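Local coordinates for protein acid phosphatase (Bacillus anthracis, PDB 2I33) that probably hydrolyses phosphate monoesters as a class C acid phosphatase of the HAD superfamily, using a bound magnesium ion, at residues 39-44 against 67-72; 45-50 against 207-212. One frame throughout, in Å; residues are numbered along the deposited sequence.

Contact 1: 39-44 against 67-72. With MG (magnesium ion), chain C.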
loop_
_atom_site.group_PDB
_atom_site.type_symbol
_atom_site.label_atom_id
_atom_site.label_comp_id
_atom_site.label_asym_id
_atom_site.label_seq_id
_atom_site.Cartn_x
_atom_site.Cartn_y
_atom_site.Cartn_z
ATOM N N GLN A 39 -0.155 -8.288 -5.376
ATOM C CA GLN A 39 0.034 -9.036 -4.149
ATOM C C GLN A 39 -1.309 -9.297 -3.490
ATOM O O GLN A 39 -1.601 -10.398 -3.031
ATOM C CB GLN A 39 0.879 -8.238 -3.162
ATOM C CG GLN A 39 1.032 -8.883 -1.803
ATOM C CD GLN A 39 2.235 -8.331 -1.059
ATOM O OE1 GLN A 39 3.373 -8.723 -1.337
ATOM N NE2 GLN A 39 1.997 -7.324 -0.179
ATOM N N GLY A 40 -2.142 -8.265 -3.464
ATOM C CA GLY A 40 -3.467 -8.386 -2.864
ATOM C C GLY A 40 -4.300 -9.432 -3.616
ATOM O O GLY A 40 -4.880 -10.357 -3.020
ATOM N N TYR A 41 -4.347 -9.318 -4.926
ATOM C CA TYR A 41 -5.145 -10.261 -5.709
ATOM C C TYR A 41 -4.561 -11.661 -5.717
ATOM O O TYR A 41 -5.318 -12.654 -5.712
ATOM C CB TYR A 41 -5.457 -9.715 -7.101
ATOM C CG TYR A 41 -6.546 -8.658 -7.059
ATOM C CD1 TYR A 41 -7.842 -8.980 -6.652
ATOM C CD2 TYR A 41 -6.266 -7.321 -7.371
ATOM C CE1 TYR A 41 -8.811 -8.027 -6.598
ATOM C CE2 TYR A 41 -7.256 -6.352 -7.318
ATOM C CZ TYR A 41 -8.514 -6.711 -6.910
ATOM O OH TYR A 41 -9.526 -5.784 -6.836
ATOM N N ASN A 42 -3.232 -11.784 -5.686
ATOM C CA ASN A 42 -2.656 -13.111 -5.573
ATOM C C ASN A 42 -3.024 -13.776 -4.253
ATOM O O ASN A 42 -3.324 -14.966 -4.198
ATOM C CB ASN A 42 -1.144 -13.060 -5.700
ATOM C CG ASN A 42 -0.691 -12.728 -7.098
ATOM O OD1 ASN A 42 -1.453 -12.857 -8.077
ATOM N ND2 ASN A 42 0.553 -12.303 -7.206
ATOM N N THR A 43 -2.934 -12.989 -3.185
ATOM C CA THR A 43 -3.212 -13.490 -1.867
ATOM C C THR A 43 -4.695 -13.828 -1.811
ATOM O O THR A 43 -5.095 -14.858 -1.272
ATOM C CB THR A 43 -2.826 -12.462 -0.815
ATOM O OG1 THR A 43 -1.421 -12.192 -0.948
ATOM C CG2 THR A 43 -3.136 -12.964 0.567
ATOM N N GLY A 44 -5.518 -12.970 -2.381
ATOM C CA GLY A 44 -6.948 -13.245 -2.424
ATOM C C GLY A 44 -7.251 -14.559 -3.148
ATOM O O GLY A 44 -8.104 -15.359 -2.724
ATOM N N ASP A 67 -14.031 1.559 -6.337
ATOM C CA ASP A 67 -13.081 2.644 -6.594
ATOM C C ASP A 67 -11.816 2.402 -5.780
ATOM O O ASP A 67 -11.831 2.278 -4.557
ATOM C CB ASP A 67 -13.714 4.003 -6.295
ATOM C CG ASP A 67 -14.919 4.276 -7.182
ATOM O OD1 ASP A 67 -14.806 4.066 -8.396
ATOM O OD2 ASP A 67 -16.006 4.648 -6.650
ATOM N N GLU A 68 -10.710 2.373 -6.493
ATOM C CA GLU A 68 -9.397 2.112 -5.907
ATOM C C GLU A 68 -9.236 0.667 -5.382
ATOM O O GLU A 68 -8.283 0.368 -4.654
ATOM C CB GLU A 68 -9.017 3.157 -4.884
ATOM C CG GLU A 68 -8.510 4.469 -5.518
ATOM C CD GLU A 68 -9.353 5.024 -6.642
ATOM O OE1 GLU A 68 -10.393 5.659 -6.367
ATOM O OE2 GLU A 68 -8.920 4.846 -7.813
ATOM N N THR A 69 -10.116 -0.213 -5.825
ATOM C CA THR A 69 -9.978 -1.623 -5.579
ATOM C C THR A 69 -10.020 -2.387 -6.893
ATOM O O THR A 69 -9.105 -3.157 -7.189
ATOM C CB THR A 69 -11.079 -2.110 -4.623
ATOM O OG1 THR A 69 -10.916 -1.443 -3.366
ATOM C CG2 THR A 69 -10.981 -3.573 -4.456
ATOM N N VAL A 70 -11.058 -2.129 -7.701
ATOM C CA VAL A 70 -11.224 -2.689 -9.042
ATOM C C VAL A 70 -10.996 -1.601 -10.099
ATOM O O VAL A 70 -10.338 -1.839 -11.088
ATOM C CB VAL A 70 -12.608 -3.321 -9.249
ATOM C CG1 VAL A 70 -12.769 -3.809 -10.647
ATOM C CG2 VAL A 70 -12.829 -4.454 -8.228
ATOM N N LEU A 71 -11.575 -0.430 -9.889
ATOM C CA LEU A 71 -11.491 0.665 -10.865
ATOM C C LEU A 71 -10.582 1.778 -10.390
ATOM O O LEU A 71 -10.658 2.236 -9.252
ATOM C CB LEU A 71 -12.897 1.241 -11.122
ATOM C CG LEU A 71 -13.909 0.272 -11.763
ATOM C CD1 LEU A 71 -15.296 0.917 -11.850
ATOM C CD2 LEU A 71 -13.457 -0.247 -13.093
ATOM N N ASP A 72 -9.753 2.238 -11.314
ATOM C CA ASP A 72 -8.757 3.256 -11.063
ATOM C C ASP A 72 -9.307 4.649 -11.392
ATOM O O ASP A 72 -9.496 4.990 -12.552
ATOM C CB ASP A 72 -7.545 2.959 -11.918
ATOM C CG ASP A 72 -6.399 3.894 -11.666
ATOM O OD1 ASP A 72 -6.579 4.937 -10.993
ATOM O OD2 ASP A 72 -5.304 3.561 -12.164
HETATM MG MG MG C . -12.568 2.380 -2.543
HETATM O O HOH W 1 -13.331 2.127 -0.581
HETATM O O HOH W 2 -11.871 4.056 -2.248
HETATM O O HOH W 3 -14.502 3.296 -3.045
#

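Contact 2: 45-50 against 207-212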
loop_
_atom_site.group_PDB
_atom_site.type_symbol
_atom_site.label_atom_id
_atom_site.label_comp_id
_atom_site.label_asym_id
_atom_site.label_seq_id
_atom_site.Cartn_x
_atom_site.Cartn_y
_atom_site.Cartn_z
ATOM N N GLN A 45 -6.570 -14.824 -4.251
ATOM C CA GLN A 45 -6.801 -16.073 -4.963
ATOM C C GLN A 45 -6.432 -17.307 -4.128
ATOM O O GLN A 45 -7.159 -18.296 -4.083
ATOM C CB GLN A 45 -6.078 -16.077 -6.297
ATOM C CG GLN A 45 -6.496 -17.244 -7.137
ATOM C CD GLN A 45 -6.250 -17.032 -8.605
ATOM O OE1 GLN A 45 -6.410 -15.913 -9.121
ATOM N NE2 GLN A 45 -5.912 -18.107 -9.300
ATOM N N LEU A 46 -5.296 -17.228 -3.448
ATOM C CA LEU A 46 -4.832 -18.293 -2.576
ATOM C C LEU A 46 -5.858 -18.542 -1.491
ATOM O O LEU A 46 -6.222 -19.671 -1.213
ATOM C CB LEU A 46 -3.528 -17.872 -1.927
ATOM C CG LEU A 46 -2.919 -18.835 -0.916
ATOM C CD1 LEU A 46 -2.234 -19.950 -1.620
ATOM C CD2 LEU A 46 -1.914 -18.047 -0.065
ATOM N N LYS A 47 -6.340 -17.462 -0.888
ATOM C CA LYS A 47 -7.293 -17.598 0.182
ATOM C C LYS A 47 -8.655 -18.046 -0.329
ATOM O O LYS A 47 -9.374 -18.756 0.368
ATOM C CB LYS A 47 -7.374 -16.298 0.956
ATOM C CG LYS A 47 -6.066 -15.954 1.668
ATOM C CD LYS A 47 -5.748 -16.917 2.792
ATOM C CE LYS A 47 -4.446 -16.597 3.505
ATOM N NZ LYS A 47 -4.117 -17.625 4.513
ATOM N N LEU A 48 -8.998 -17.665 -1.556
ATOM C CA LEU A 48 -10.236 -18.158 -2.157
ATOM C C LEU A 48 -10.176 -19.678 -2.297
ATOM O O LEU A 48 -11.063 -20.385 -1.881
ATOM C CB LEU A 48 -10.484 -17.518 -3.514
ATOM C CG LEU A 48 -11.764 -17.974 -4.200
ATOM C CD1 LEU A 48 -12.993 -17.677 -3.349
ATOM C CD2 LEU A 48 -11.914 -17.360 -5.591
ATOM N N ASP A 49 -9.092 -20.186 -2.861
ATOM C CA ASP A 49 -8.948 -21.628 -2.991
ATOM C C ASP A 49 -9.028 -22.356 -1.647
ATOM O O ASP A 49 -9.644 -23.401 -1.538
ATOM C CB ASP A 49 -7.623 -21.952 -3.634
ATOM C CG ASP A 49 -7.603 -21.651 -5.117
ATOM O OD1 ASP A 49 -8.682 -21.498 -5.740
ATOM O OD2 ASP A 49 -6.489 -21.629 -5.669
ATOM N N ALA A 50 -8.377 -21.769 -0.645
ATOM C CA ALA A 50 -8.353 -22.342 0.699
ATOM C C ALA A 50 -9.770 -22.422 1.245
ATOM O O ALA A 50 -10.152 -23.422 1.844
ATOM C CB ALA A 50 -7.523 -21.473 1.612
ATOM N N PHE A 207 -5.954 -9.511 8.113
ATOM C CA PHE A 207 -5.480 -8.889 6.908
ATOM C C PHE A 207 -4.613 -9.834 6.144
ATOM O O PHE A 207 -3.700 -10.422 6.688
ATOM C CB PHE A 207 -4.804 -7.554 7.202
ATOM C CG PHE A 207 -5.753 -6.571 7.789
ATOM C CD1 PHE A 207 -6.704 -5.939 6.995
ATOM C CD2 PHE A 207 -5.735 -6.314 9.143
ATOM C CE1 PHE A 207 -7.615 -5.072 7.576
ATOM C CE2 PHE A 207 -6.625 -5.434 9.703
ATOM C CZ PHE A 207 -7.547 -4.815 8.900
ATOM N N GLY A 208 -4.979 -10.025 4.887
ATOM C CA GLY A 208 -4.387 -11.067 4.089
ATOM C C GLY A 208 -5.031 -12.415 4.269
ATOM O O GLY A 208 -4.605 -13.362 3.647
ATOM N N GLU A 209 -6.070 -12.500 5.102
ATOM C CA GLU A 209 -6.736 -13.762 5.350
ATOM C C GLU A 209 -8.178 -13.662 4.876
ATOM O O GLU A 209 -8.593 -14.369 3.953
ATOM C CB GLU A 209 -6.630 -14.131 6.833
ATOM C CG GLU A 209 -7.442 -15.338 7.254
ATOM C CD GLU A 209 -6.973 -16.638 6.652
ATOM O OE1 GLU A 209 -5.753 -16.793 6.432
ATOM O OE2 GLU A 209 -7.839 -17.527 6.447
ATOM N N LYS A 210 -8.929 -12.773 5.498
ATOM C CA LYS A 210 -10.332 -12.516 5.128
ATOM C C LYS A 210 -10.499 -11.127 4.510
ATOM O O LYS A 210 -11.384 -10.931 3.696
ATOM C CB LYS A 210 -11.260 -12.655 6.344
ATOM C CG LYS A 210 -12.721 -12.690 5.972
ATOM N N PHE A 211 -9.659 -10.179 4.929
ATOM C CA PHE A 211 -9.704 -8.814 4.473
ATOM C C PHE A 211 -8.474 -8.603 3.642
ATOM O O PHE A 211 -7.383 -8.684 4.178
ATOM C CB PHE A 211 -9.622 -7.834 5.639
ATOM C CG PHE A 211 -10.742 -7.941 6.613
ATOM C CD1 PHE A 211 -11.951 -8.526 6.280
ATOM C CD2 PHE A 211 -10.579 -7.465 7.905
ATOM C CE1 PHE A 211 -12.968 -8.609 7.219
ATOM C CE2 PHE A 211 -11.576 -7.523 8.803
ATOM C CZ PHE A 211 -12.767 -8.110 8.479
ATOM N N ILE A 212 -8.672 -8.340 2.361
ATOM C CA ILE A 212 -7.593 -8.107 1.445
ATOM C C ILE A 212 -7.585 -6.620 1.180
ATOM O O ILE A 212 -8.530 -6.061 0.615
ATOM C CB ILE A 212 -7.751 -8.898 0.145
ATOM C CG1 ILE A 212 -8.037 -10.370 0.469
ATOM C CG2 ILE A 212 -6.506 -8.690 -0.720
ATOM C CD1 ILE A 212 -6.941 -11.080 1.231
#

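Contact 1: 39-44 against 67-72
Tyr41 OH donates to the backbone carbonyl Thr69 O at 2.7 Å from above the carbonyl plane, 60° out of it, far from lone-pair geometry. The C=O...donor angle is 118°, while the acceptor itself lies in the plane of the phenol ring, at its edge, where the ring carbons CZ and CE2 pass the same carbonyl. With CG anti to its carbonyl carbon (chi1 -76°), Tyr41 extends from helix 31-54 toward the loop. Two methyl groups approach the hydroxyl, Thr69 CG2 at 3.6 Å and Val70 CG2 at 3.8 Å from Tyr41 OH. The loop matches the HAD-type DxDx(T/V) motif: Asp67 O binds magnesium at 2.1 Å, with Asp65, Asp180 and three waters completing six ligands, and Thr69 OG1 turns to Asp65, a second-shell bond to a metal ligand. Tyr41 holds the backbone of this loop at Thr69 through one bond, and its ring meets those of Phe178 and Phe214. On the helix, Thr43 OG1 and Thr43 N reach Gln39 O from opposite faces of its plane, the hydroxyl Thr43 OG1 at 2.8 Å from Gln39 O.

Contact 2: 45-50 against 207-212
Lys47 lays its side chain along the turn at 208-209, meeting it from CB to NZ. Lys47 CB, directed at the turn, lies 3.8 Å from Glu209 O. Lys47 CG, set beside the backbone N and anti to the carbonyl carbon, comes to 3.6 Å from Gly208 O, so two successive carbonyl oxygens face the base of the chain. A bend at chi2 (-68°) then redirects it, after which chi3 and chi4 are both extended and carry the remaining methylenes straight on. Lys47 CD is 3.6 Å from Glu209 OE1, and Lys47 CE sits equally close to two oxygens, 3.2 Å from Gly208 O and 3.2 Å from Glu209 OE1. Lys47 NZ finishes in a salt bridge to Glu209 OE1 at 2.7 Å. The ammonium meets that oxygen on its syn side, 29° out of the carboxylate plane, whereas Glu209 OE2 stays 4.2 Å from Lys47 NZ; the pairing is thus one-oxygen rather than bidentate. Glu209 leaves its backbone directed away from the helix, and its own bend at chi2 brings the carboxylate back to the ammonium, the two side chains crossing at about a right angle. The turn leads from Phe207 into edge strand 211-213 of the parallel HAD-type sheet; Gly208 N bonds to Phe211 O across it. Lys47 also touches Leu176 of the neighbouring strand and Leu46 of the second subunit. The oxygens beside CE and NZ would probably favour the charged ammonium, while the exposed position of Glu209 probably lets water weaken the salt bridge.

In the fold
Both contacts draw on helix 31-54, successive parts of which meet different loops. Contact 1 is buried, and its loop bears a magnesium ligand; contact 2 is only partly buried, in the turn leading into strand 211-213, the outermost of the sheet within this chain, and includes the exposed Glu209. Their chemistry differs accordingly: a neutral phenol-to-carbonyl bond inside, a lysine-glutamate salt bridge further out. The centres are 12 Å apart, yet the two sites pack together, Gly40 O lying 3.3 Å from Ile212 CG2 and Thr43 CG2 3.4 Å from Gly208 O. Each also reaches the second subunit: Asn42 ND2 bonds to Phe207 O of that copy, and Phe207 O here receives the reciprocal bond, placing both contacts beside the dimer interface.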